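Local coordinates for proton-dependent oligopeptide transporter family protein (Xanthomonas campestris, PDB 6EI3), which probably takes up short peptides across the cell membrane, coupled to the inward movement of protons, as a POT-family member of the major facilitator superfamily, at residues R71-K75 and Y76-I80; S123-V126 and D127-Q131; V432-S435 and F436-L439. All blocks are in the same frame, centred on the assembly; numbering follows the deposited sequence.

Contact 1. Residues R71-K75 and Y76-I80. With 78M ((2S)-2,3-dihydroxypropyl(7Z)-pentadec-7-enoate), chain B.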
ATOM      1  N   ARG A  71      18.974  11.553   6.639  1.00 37.63           N
ATOM      2  CA  ARG A  71      19.469  12.536   7.596  1.00 38.44           C
ATOM      3  C   ARG A  71      20.596  12.030   8.459  1.00 41.59           C
ATOM      4  O   ARG A  71      21.260  12.857   9.075  1.00 42.03           O
ATOM      5  CB  ARG A  71      18.322  13.121   8.462  1.00 37.43           C
ATOM      6  CG  ARG A  71      17.253  13.860   7.644  1.00 50.59           C
ATOM      7  CD  ARG A  71      17.712  15.223   7.135  1.00 61.06           C
ATOM      8  NE  ARG A  71      17.142  15.553   5.824  1.00 70.58           N
ATOM      9  CZ  ARG A  71      17.843  15.665   4.695  1.00 85.78           C
ATOM     10  NH1 ARG A  71      19.159  15.466   4.695  1.00 67.02           N
ATOM     11  NH2 ARG A  71      17.235  15.979   3.559  1.00 75.00           N
ATOM     12  N   PHE A  72      20.845  10.706   8.515  1.00 36.25           N
ATOM     13  CA  PHE A  72      21.920  10.235   9.391  1.00 36.99           C
ATOM     14  C   PHE A  72      22.856   9.157   8.849  1.00 38.81           C
ATOM     15  O   PHE A  72      24.071   9.311   8.966  1.00 38.10           O
ATOM     16  CB  PHE A  72      21.348   9.725  10.741  1.00 39.17           C
ATOM     17  CG  PHE A  72      20.460  10.693  11.490  1.00 42.06           C
ATOM     18  CD1 PHE A  72      21.006  11.749  12.211  1.00 47.56           C
ATOM     19  CD2 PHE A  72      19.077  10.567  11.449  1.00 44.10           C
ATOM     20  CE1 PHE A  72      20.181  12.662  12.886  1.00 49.51           C
ATOM     21  CE2 PHE A  72      18.250  11.470  12.132  1.00 47.96           C
ATOM     22  CZ  PHE A  72      18.808  12.512  12.846  1.00 47.55           C
ATOM     23  N   PHE A  73      22.314   8.025   8.357  1.00 32.88           N
ATOM     24  CA  PHE A  73      23.171   6.887   8.095  1.00 32.62           C
ATOM     25  C   PHE A  73      23.440   6.505   6.659  1.00 34.06           C
ATOM     26  O   PHE A  73      24.273   5.627   6.436  1.00 33.92           O
ATOM     27  CB  PHE A  73      22.611   5.656   8.827  1.00 33.87           C
ATOM     28  CG  PHE A  73      22.197   5.895  10.263  1.00 36.48           C
ATOM     29  CD1 PHE A  73      23.148   6.130  11.249  1.00 40.94           C
ATOM     30  CD2 PHE A  73      20.859   5.812  10.642  1.00 39.57           C
ATOM     31  CE1 PHE A  73      22.767   6.308  12.585  1.00 42.77           C
ATOM     32  CE2 PHE A  73      20.478   6.000  11.978  1.00 42.47           C
ATOM     33  CZ  PHE A  73      21.434   6.236  12.939  1.00 41.35           C
ATOM     34  N   GLY A  74      22.736   7.090   5.707  1.00 28.03           N
ATOM     35  CA  GLY A  74      22.893   6.652   4.328  1.00 27.84           C
ATOM     36  C   GLY A  74      22.071   5.384   4.124  1.00 29.56           C
ATOM     37  O   GLY A  74      21.651   4.746   5.088  1.00 28.64           O
ATOM     38  N   LYS A  75      21.829   5.019   2.892  1.00 25.99           N
ATOM     39  CA  LYS A  75      20.962   3.895   2.531  1.00 24.70           C
ATOM     40  C   LYS A  75      21.524   2.519   2.856  1.00 26.81           C
ATOM     41  O   LYS A  75      20.768   1.675   3.330  1.00 24.63           O
ATOM     42  CB  LYS A  75      20.582   3.992   1.050  1.00 26.17           C
ATOM     43  CG  LYS A  75      19.664   5.179   0.761  1.00 34.00           C
ATOM     44  CD  LYS A  75      19.419   5.341  -0.724  1.00 38.62           C
ATOM     45  CE  LYS A  75      19.209   6.793  -1.039  1.00 48.37           C
ATOM     46  NZ  LYS A  75      20.307   7.336  -1.870  1.00 47.51           N
ATOM     47  N   TYR A  76      22.829   2.278   2.617  1.00 24.32           N
ATOM     48  CA  TYR A  76      23.413   0.965   2.930  1.00 25.30           C
ATOM     49  C   TYR A  76      23.188   0.537   4.387  1.00 28.95           C
ATOM     50  O   TYR A  76      22.700  -0.572   4.626  1.00 27.27           O
ATOM     51  CB  TYR A  76      24.927   0.881   2.602  1.00 26.64           C
ATOM     52  CG  TYR A  76      25.501  -0.442   3.059  1.00 28.39           C
ATOM     53  CD1 TYR A  76      25.246  -1.616   2.352  1.00 30.79           C
ATOM     54  CD2 TYR A  76      26.204  -0.542   4.256  1.00 29.61           C
ATOM     55  CE1 TYR A  76      25.704  -2.853   2.810  1.00 31.55           C
ATOM     56  CE2 TYR A  76      26.679  -1.769   4.718  1.00 30.56           C
ATOM     57  CZ  TYR A  76      26.433  -2.921   3.985  1.00 36.71           C
ATOM     58  OH  TYR A  76      26.876  -4.132   4.439  1.00 33.88           O
ATOM     59  N   THR A  77      23.613   1.384   5.346  1.00 25.64           N
ATOM     60  CA  THR A  77      23.509   1.090   6.788  1.00 26.15           C
ATOM     61  C   THR A  77      22.055   0.903   7.230  1.00 28.40           C
ATOM     62  O   THR A  77      21.764  -0.007   7.996  1.00 26.98           O
ATOM     63  CB  THR A  77      24.229   2.189   7.588  1.00 32.18           C
ATOM     64  OG1 THR A  77      25.606   2.154   7.222  1.00 29.92           O
ATOM     65  CG2 THR A  77      24.096   2.021   9.109  1.00 31.63           C
ATOM     66  N   THR A  78      21.168   1.767   6.756  1.00 26.33           N
ATOM     67  CA  THR A  78      19.751   1.742   7.104  1.00 26.07           C
ATOM     68  C   THR A  78      19.116   0.449   6.581  1.00 27.83           C
ATOM     69  O   THR A  78      18.414  -0.225   7.342  1.00 26.85           O
ATOM     70  CB  THR A  78      19.077   3.029   6.617  1.00 29.28           C
ATOM     71  OG1 THR A  78      19.864   4.135   7.061  1.00 28.42           O
ATOM     72  CG2 THR A  78      17.649   3.184   7.152  1.00 26.39           C
ATOM     73  N   ILE A  79      19.442   0.058   5.328  1.00 23.97           N
ATOM     74  CA  ILE A  79      18.937  -1.189   4.745  1.00 22.64           C
ATOM     75  C   ILE A  79      19.375  -2.373   5.594  1.00 27.57           C
ATOM     76  O   ILE A  79      18.541  -3.214   5.927  1.00 28.02           O
ATOM     77  CB  ILE A  79      19.292  -1.394   3.227  1.00 24.56           C
ATOM     78  CG1 ILE A  79      18.531  -0.372   2.348  1.00 23.91           C
ATOM     79  CG2 ILE A  79      18.921  -2.858   2.794  1.00 23.69           C
ATOM     80  CD1 ILE A  79      19.134  -0.145   0.910  1.00 26.61           C
ATOM     81  N   ILE A  80      20.665  -2.438   5.938  1.00 26.60           N
ATOM     82  CA  ILE A  80      21.239  -3.524   6.736  1.00 28.87           C
ATOM     83  C   ILE A  80      20.527  -3.689   8.086  1.00 36.28           C
ATOM     84  O   ILE A  80      20.136  -4.803   8.429  1.00 35.40           O
ATOM     85  CB  ILE A  80      22.789  -3.353   6.888  1.00 33.21           C
ATOM     86  CG1 ILE A  80      23.534  -3.855   5.636  1.00 33.93           C
ATOM     87  CG2 ILE A  80      23.340  -4.043   8.159  1.00 35.86           C
ATOM     88  CD1 ILE A  80      23.569  -5.426   5.381  1.00 32.20           C
TER
HETATM   89  O21 78M B 601      26.925  -0.203   7.605  1.00 82.45           O
HETATM   90  C20 78M B 601      27.230  -0.119   8.989  1.00 84.56           C
HETATM   91  C18 78M B 601      26.541  -1.219   9.763  1.00 84.27           C
HETATM   92  O19 78M B 601      26.547  -0.902  11.160  1.00 84.47           O
HETATM   93  C17 78M B 601      27.184  -2.566   9.539  1.00 85.40           C
HETATM   94  O2  78M B 601      26.312  -3.528  10.178  1.00 85.15           O
HETATM   95  C1  78M B 601      26.555  -4.826   9.962  1.00 85.89           C
HETATM   96  O1  78M B 601      27.388  -5.236   9.195  1.00 88.17           O
HETATM   97  C2  78M B 601      25.666  -5.690  10.815  1.00 83.44           C
HETATM   98  C3  78M B 601      25.734  -7.189  10.523  1.00 81.11           C
HETATM   99  C4  78M B 601      25.081  -7.588   9.204  1.00 76.80           C
HETATM  100  C5  78M B 601      24.966  -9.088   9.000  1.00 75.30           C
HETATM  101  C6  78M B 601      24.652  -9.494   7.564  1.00 72.80           C
HETATM  102  C7  78M B 601      24.156 -10.905   7.426  1.00 72.15           C
HETATM  103  C8  78M B 601      24.864 -12.025   7.312  1.00 73.78           C
HETATM  104  C9  78M B 601      26.361 -12.194   7.309  1.00 75.89           C
HETATM  105  C10 78M B 601      26.796 -13.649   7.087  1.00 76.85           C
HETATM  106  C11 78M B 601      26.768 -14.099   5.631  1.00 76.73           C
HETATM  107  C12 78M B 601      26.709 -15.607   5.433  1.00 78.17           C
HETATM  108  C13 78M B 601      26.878 -16.052   3.982  1.00 79.16           C
HETATM  109  C15 78M B 601      24.989 -17.686   3.393  1.00 76.49           C
HETATM  110  C14 78M B 601      26.474 -17.495   3.694  1.00 79.25           C
HETATM  111  O   HOH W   1      25.236   3.846   4.640  1.00 31.84           O
HETATM  112  O   HOH W   2      26.255   4.996   8.220  1.00 38.50           O
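Gly74 O is gripped twice by Thr78, through the hydroxyl OG1 at 2.7 Å and through the backbone N in a weak bond of 3.4 Å. The site is the turn within helix 62-95 that carries the glycine- and basic-rich end of the signature motif A of major facilitator transporters, classically on the cytoplasmic side between the second and third transmembrane helices. Gly74 has a positive phi, and the axes of 71-75 and 76-80 diverge by 74° as the chain bends there. With chi1 at -50°, Thr78 OG1 stands beside its own backbone N and reaches back to the carbonyl of Gly74, with a C=O...OG1 angle of 155°, tilted out of the carbonyl plane. The same hydroxyl comes up to the edge of the Phe73 ring, close to its plane, and packs on Phe73 CB. Ile79 N bonds to Lys75 O, the first ordinary helical bond beyond the bend, and Ile79 CG1 leans on that oxygen at 3.2 Å. Lys75 runs away from this turn on a chain bent at its outer torsions, and its NZ forms a salt bridge with Asp127 of helix 121-127. Two waters bridge the bend, each donating to Phe73 O: one accepts from Thr77 N, the other is hydrogen-bonded to Thr77 OG1. Bound 78M, a monoacylglycerol, joins in here: its O21 shares a hydrogen bond of 2.7 Å with Thr77 OG1, and the lipid is also hydrogen-bonded to Trp81 NE1. Tyr76 presents its ring edge to the O21 hydroxyl, with Tyr76 CE2 3.3 Å from 78M O21. Ile80 CG2 touches the ester a little further on, 3.6 Å from 78M O2.

Contact 2. Residues S123-V126 and D127-Q131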
ATOM      1  N   SER A 123      16.128   3.445  -4.712  1.00 32.07           N
ATOM      2  CA  SER A 123      16.994   4.637  -4.712  1.00 31.33           C
ATOM      3  C   SER A 123      18.481   4.238  -4.607  1.00 31.51           C
ATOM      4  O   SER A 123      19.316   4.809  -5.304  1.00 31.05           O
ATOM      5  CB  SER A 123      16.613   5.543  -3.543  1.00 34.00           C
ATOM      6  OG  SER A 123      17.386   6.728  -3.604  1.00 48.03           O
ATOM      7  N   PHE A 124      18.810   3.250  -3.735  1.00 25.80           N
ATOM      8  CA  PHE A 124      20.196   2.756  -3.578  1.00 24.51           C
ATOM      9  C   PHE A 124      20.658   2.063  -4.851  1.00 28.32           C
ATOM     10  O   PHE A 124      21.836   2.118  -5.189  1.00 28.68           O
ATOM     11  CB  PHE A 124      20.296   1.798  -2.378  1.00 24.67           C
ATOM     12  CG  PHE A 124      21.694   1.351  -2.013  1.00 26.01           C
ATOM     13  CD1 PHE A 124      22.622   2.256  -1.504  1.00 29.16           C
ATOM     14  CD2 PHE A 124      22.047   0.006  -2.069  1.00 26.93           C
ATOM     15  CE1 PHE A 124      23.900   1.838  -1.125  1.00 30.75           C
ATOM     16  CE2 PHE A 124      23.335  -0.409  -1.720  1.00 29.83           C
ATOM     17  CZ  PHE A 124      24.241   0.504  -1.221  1.00 29.48           C
ATOM     18  N   MET A 125      19.734   1.385  -5.548  1.00 26.38           N
ATOM     19  CA  MET A 125      20.064   0.720  -6.818  1.00 26.59           C
ATOM     20  C   MET A 125      20.478   1.782  -7.867  1.00 30.83           C
ATOM     21  O   MET A 125      21.465   1.584  -8.568  1.00 32.41           O
ATOM     22  CB  MET A 125      18.857  -0.098  -7.324  1.00 27.50           C
ATOM     23  CG  MET A 125      19.142  -0.839  -8.633  1.00 31.60           C
ATOM     24  SD  MET A 125      18.807   0.193 -10.091  1.00 36.15           S
ATOM     25  CE  MET A 125      16.967   0.171 -10.092  1.00 31.93           C
ATOM     26  N   VAL A 126      19.677   2.860  -8.023  1.00 29.12           N
ATOM     27  CA  VAL A 126      19.961   3.934  -8.999  1.00 30.97           C
ATOM     28  C   VAL A 126      21.356   4.571  -8.715  1.00 35.46           C
ATOM     29  O   VAL A 126      22.104   4.833  -9.655  1.00 35.27           O
ATOM     30  CB  VAL A 126      18.819   4.989  -9.070  1.00 35.08           C
ATOM     31  CG1 VAL A 126      19.130   6.095 -10.084  1.00 35.35           C
ATOM     32  CG2 VAL A 126      17.483   4.336  -9.403  1.00 33.99           C
ATOM     33  N   ASP A 127      21.719   4.732  -7.415  1.00 32.41           N
ATOM     34  CA  ASP A 127      23.020   5.269  -6.953  1.00 32.80           C
ATOM     35  C   ASP A 127      24.211   4.479  -7.509  1.00 36.92           C
ATOM     36  O   ASP A 127      25.295   5.023  -7.588  1.00 37.51           O
ATOM     37  CB  ASP A 127      23.120   5.205  -5.407  1.00 32.94           C
ATOM     38  CG  ASP A 127      22.262   6.192  -4.638  1.00 41.67           C
ATOM     39  OD1 ASP A 127      21.660   7.086  -5.278  1.00 41.93           O
ATOM     40  OD2 ASP A 127      22.183   6.065  -3.389  1.00 39.97           O
ATOM     41  N   GLN A 128      24.023   3.193  -7.846  1.00 33.09           N
ATOM     42  CA  GLN A 128      25.109   2.338  -8.340  1.00 33.29           C
ATOM     43  C   GLN A 128      25.575   2.684  -9.746  1.00 39.45           C
ATOM     44  O   GLN A 128      26.656   2.254 -10.137  1.00 37.73           O
ATOM     45  CB  GLN A 128      24.745   0.851  -8.230  1.00 33.65           C
ATOM     46  CG  GLN A 128      24.287   0.422  -6.821  1.00 29.46           C
ATOM     47  CD  GLN A 128      25.215   0.918  -5.738  1.00 37.00           C
ATOM     48  OE1 GLN A 128      26.423   0.685  -5.779  1.00 31.17           O
ATOM     49  NE2 GLN A 128      24.676   1.671  -4.777  1.00 28.64           N
ATOM     50  N   PHE A 129      24.771   3.476 -10.490  1.00 39.29           N
ATOM     51  CA  PHE A 129      25.071   3.935 -11.853  1.00 40.96           C
ATOM     52  C   PHE A 129      25.681   5.335 -11.808  1.00 49.21           C
ATOM     53  O   PHE A 129      25.140   6.210 -11.127  1.00 47.68           O
ATOM     54  CB  PHE A 129      23.775   3.969 -12.700  1.00 41.30           C
ATOM     55  CG  PHE A 129      23.173   2.608 -12.946  1.00 42.00           C
ATOM     56  CD1 PHE A 129      22.259   2.060 -12.050  1.00 42.46           C
ATOM     57  CD2 PHE A 129      23.521   1.869 -14.073  1.00 44.22           C
ATOM     58  CE1 PHE A 129      21.706   0.799 -12.272  1.00 42.43           C
ATOM     59  CE2 PHE A 129      22.964   0.604 -14.299  1.00 46.02           C
ATOM     60  CZ  PHE A 129      22.062   0.078 -13.393  1.00 43.05           C
ATOM     61  N   ASP A 130      26.770   5.574 -12.567  1.00 52.38           N
ATOM     62  CA  ASP A 130      27.368   6.917 -12.622  1.00 54.93           C
ATOM     63  C   ASP A 130      26.346   7.924 -13.186  1.00 60.24           C
ATOM     64  O   ASP A 130      25.462   7.521 -13.938  1.00 58.46           O
ATOM     65  CB  ASP A 130      28.714   6.935 -13.364  1.00 59.21           C
ATOM     66  CG  ASP A 130      28.647   6.619 -14.845  1.00 77.05           C
ATOM     67  OD1 ASP A 130      28.345   7.541 -15.632  1.00 79.23           O
ATOM     68  OD2 ASP A 130      28.981   5.471 -15.224  1.00 84.29           O
ATOM     69  N   GLN A 131      26.415   9.198 -12.745  1.00 59.47           N
ATOM     70  CA  GLN A 131      25.487  10.292 -13.068  1.00 60.11           C
ATOM     71  C   GLN A 131      25.181  10.471 -14.582  1.00 66.31           C
ATOM     72  O   GLN A 131      24.107  10.982 -14.917  1.00 66.23           O
ATOM     73  CB  GLN A 131      25.986  11.613 -12.445  1.00 62.40           C
ATOM     74  CG  GLN A 131      24.879  12.505 -11.882  1.00 69.90           C
ATOM     75  CD  GLN A 131      24.310  12.060 -10.554  1.00 84.16           C
ATOM     76  OE1 GLN A 131      25.024  11.648  -9.634  1.00 81.67           O
ATOM     77  NE2 GLN A 131      23.005  12.210 -10.398  1.00 72.26           N
TER
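The C-terminal end of helix 121-127 is closed by the residues that follow it, before the loop leads on to helix 137-165. Asp127 N still makes an ordinary bond to Ser123 O, but the next two amides turn back by three residues instead of four: Gln128 N to Met125 O and Phe129 N to Val126 O, both 3.1 Å. The first of these comes in well above the carbonyl plane, 60° out of it. Phe124 O, which thus loses its usual partner, is taken by the side chain of Gln128, whose NE2 bonds to it at 2.9 Å, nearly straight at 167° and with the oxygen in the amide plane. Gln128 folds back at chi2 (-48°) to bring NE2 there. This nitrogen also sits 3.6 Å above the plane of the Phe124 ring, over its centre. Gln128 OE1 accepts from Val194 N and Gln3 NE2, so the amide is fixed at both ends. On a different flank, Met125 SD meets Phe129 CE1 at 3.7 Å, a Met-aromatic contact at the ring edge. Val126 O lies in the plane of that ring. Bonds to the third residue back, of 3-10 type, are common where an alpha-helix ends; here a side-chain amide takes the carbonyl left over.

Contact 3. Residues V432-S435 and F436-L439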
ATOM      1  N   VAL A 432       8.832  12.966  -1.831  1.00 44.33           N
ATOM      2  CA  VAL A 432       7.605  13.425  -1.174  1.00 43.35           C
ATOM      3  C   VAL A 432       6.401  12.717  -1.820  1.00 43.27           C
ATOM      4  O   VAL A 432       5.496  12.281  -1.106  1.00 41.93           O
ATOM      5  CB  VAL A 432       7.468  14.977  -1.237  1.00 48.46           C
ATOM      6  CG1 VAL A 432       6.182  15.458  -0.562  1.00 48.27           C
ATOM      7  CG2 VAL A 432       8.685  15.662  -0.621  1.00 49.22           C
ATOM      8  N   VAL A 433       6.382  12.638  -3.175  1.00 37.29           N
ATOM      9  CA  VAL A 433       5.327  11.957  -3.937  1.00 34.66           C
ATOM     10  C   VAL A 433       5.223  10.505  -3.465  1.00 35.78           C
ATOM     11  O   VAL A 433       4.126  10.026  -3.170  1.00 31.55           O
ATOM     12  CB  VAL A 433       5.561  12.035  -5.466  1.00 37.29           C
ATOM     13  CG1 VAL A 433       4.640  11.074  -6.217  1.00 35.98           C
ATOM     14  CG2 VAL A 433       5.393  13.460  -5.979  1.00 37.52           C
ATOM     15  N   MET A 434       6.374   9.825  -3.391  1.00 35.34           N
ATOM     16  CA  MET A 434       6.464   8.439  -2.969  1.00 36.76           C
ATOM     17  C   MET A 434       5.997   8.230  -1.522  1.00 35.27           C
ATOM     18  O   MET A 434       5.270   7.277  -1.260  1.00 32.16           O
ATOM     19  CB  MET A 434       7.864   7.872  -3.214  1.00 41.24           C
ATOM     20  CG  MET A 434       7.834   6.404  -3.497  1.00 48.97           C
ATOM     21  SD  MET A 434       6.948   6.044  -5.051  1.00 57.59           S
ATOM     22  CE  MET A 434       6.121   4.609  -4.570  1.00 52.85           C
ATOM     23  N   SER A 435       6.375   9.131  -0.607  1.00 32.04           N
ATOM     24  CA  SER A 435       5.943   9.053   0.787  1.00 32.53           C
ATOM     25  C   SER A 435       4.413   9.129   0.855  1.00 37.11           C
ATOM     26  O   SER A 435       3.808   8.305   1.533  1.00 36.79           O
ATOM     27  CB  SER A 435       6.575  10.168   1.620  1.00 37.22           C
ATOM     28  OG  SER A 435       7.978   9.977   1.728  1.00 46.15           O
ATOM     29  N   PHE A 436       3.793  10.059   0.093  1.00 32.55           N
ATOM     30  CA  PHE A 436       2.339  10.226   0.045  1.00 32.74           C
ATOM     31  C   PHE A 436       1.652   9.014  -0.571  1.00 33.25           C
ATOM     32  O   PHE A 436       0.523   8.711  -0.177  1.00 33.04           O
ATOM     33  CB  PHE A 436       1.932  11.491  -0.737  1.00 36.30           C
ATOM     34  CG  PHE A 436       2.016  12.846  -0.060  1.00 40.64           C
ATOM     35  CD1 PHE A 436       2.365  12.957   1.283  1.00 44.13           C
ATOM     36  CD2 PHE A 436       1.734  14.014  -0.771  1.00 45.49           C
ATOM     37  CE1 PHE A 436       2.476  14.210   1.896  1.00 46.85           C
ATOM     38  CE2 PHE A 436       1.831  15.274  -0.153  1.00 49.86           C
ATOM     39  CZ  PHE A 436       2.195  15.362   1.177  1.00 48.24           C
ATOM     40  N   TRP A 437       2.296   8.370  -1.578  1.00 27.60           N
ATOM     41  CA  TRP A 437       1.761   7.163  -2.238  1.00 27.20           C
ATOM     42  C   TRP A 437       1.730   5.996  -1.254  1.00 28.66           C
ATOM     43  O   TRP A 437       0.727   5.295  -1.185  1.00 26.75           O
ATOM     44  CB  TRP A 437       2.552   6.795  -3.509  1.00 25.47           C
ATOM     45  CG  TRP A 437       1.923   5.696  -4.330  1.00 26.48           C
ATOM     46  CD1 TRP A 437       2.492   4.501  -4.668  1.00 28.97           C
ATOM     47  CD2 TRP A 437       0.632   5.719  -4.969  1.00 26.52           C
ATOM     48  NE1 TRP A 437       1.644   3.784  -5.488  1.00 27.68           N
ATOM     49  CE2 TRP A 437       0.492   4.506  -5.681  1.00 29.70           C
ATOM     50  CE3 TRP A 437      -0.419   6.659  -5.025  1.00 28.87           C
ATOM     51  CZ2 TRP A 437      -0.672   4.183  -6.391  1.00 29.22           C
ATOM     52  CZ3 TRP A 437      -1.566   6.343  -5.744  1.00 29.98           C
ATOM     53  CH2 TRP A 437      -1.680   5.122  -6.420  1.00 29.91           C
ATOM     54  N   TYR A 438       2.806   5.809  -0.462  1.00 25.20           N
ATOM     55  CA  TYR A 438       2.831   4.757   0.563  1.00 25.05           C
ATOM     56  C   TYR A 438       1.729   4.995   1.594  1.00 27.89           C
ATOM     57  O   TYR A 438       1.033   4.060   1.963  1.00 27.69           O
ATOM     58  CB  TYR A 438       4.189   4.702   1.279  1.00 26.78           C
ATOM     59  CG  TYR A 438       5.328   4.267   0.393  1.00 28.74           C
ATOM     60  CD1 TYR A 438       5.165   3.239  -0.531  1.00 30.33           C
ATOM     61  CD2 TYR A 438       6.587   4.844   0.514  1.00 29.72           C
ATOM     62  CE1 TYR A 438       6.220   2.830  -1.348  1.00 32.99           C
ATOM     63  CE2 TYR A 438       7.652   4.427  -0.284  1.00 30.29           C
ATOM     64  CZ  TYR A 438       7.463   3.424  -1.215  1.00 39.16           C
ATOM     65  OH  TYR A 438       8.515   2.994  -1.988  1.00 44.97           O
ATOM     66  N   LEU A 439       1.541   6.249   2.005  1.00 24.39           N
ATOM     67  CA  LEU A 439       0.498   6.611   2.954  1.00 25.66           C
ATOM     68  C   LEU A 439      -0.912   6.378   2.390  1.00 29.30           C
ATOM     69  O   LEU A 439      -1.837   6.231   3.173  1.00 29.38           O
ATOM     70  CB  LEU A 439       0.664   8.060   3.458  1.00 26.78           C
ATOM     71  CG  LEU A 439       1.925   8.347   4.294  1.00 32.96           C
ATOM     72  CD1 LEU A 439       2.008   9.838   4.652  1.00 33.16           C
ATOM     73  CD2 LEU A 439       1.993   7.467   5.563  1.00 37.41           C
TER
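Met434 passes its bent side chain obliquely across the ring of Tyr438, one helical turn further on. Met434 CG comes within 3.8 Å of Tyr438 CZ and Met434 CE within 3.7 Å of Tyr438 CE1, while SD stands 5.2 Å from the ring centroid in a Met-aromatic contact that is oblique rather than square over a face. A chi2 of 65° and a second bend beyond it bring the methyl to the aromatic side chains of 436-439, where Met434 CE also lies 3.6 Å from Trp437 CD1. The one methyl thus touches both aromatic side chains. Met434 O sits over a face of the Tyr438 ring, 3.3 Å from Tyr438 CD2, as it accepts the bond from Tyr438 N. These residues belong to helix 430-456, a helix of the major facilitator fold, and the regular bonds Phe436 N to Val432 O, Trp437 N to Val433 O and Leu439 N to Ser435 O run along the same turns. Further round, Val432 CG1 is placed over one face of the Phe436 ring at 4.4 Å from Phe436 CZ, a loose touch, and Phe436 packs onward to Leu293 and Phe296 of helix 281-306. Trp437 meets Phe303 edge-to-face. Ser435 OG, beside its own backbone N at chi1 -67°, bonds to Gly431 O.

In the fold
Contacts 1 and 2 join directly, with centres 15 Å apart: Lys75 NZ forms a salt bridge of 2.7 Å with Asp127 OD2, and Lys75 CB packs on Phe124 CD1 at 3.7 Å, tying the bend in helix 62-95 to the end of helix 121-127. Contact 3, much later in the chain, touches neither; its nearest atoms are about 10 Å from contact 1 and 8 Å from contact 2. Its Leu439 and Ser435 nevertheless rest on Leu63, at the start of the helix that holds contact 1. Contact 1 holds Tyr76, Thr77 and Ile80 of a 78M pocket; the side chains of Phe124 in contact 2 and Leu439 in contact 3 are about 9 Å and 7 Å from a bound 78M.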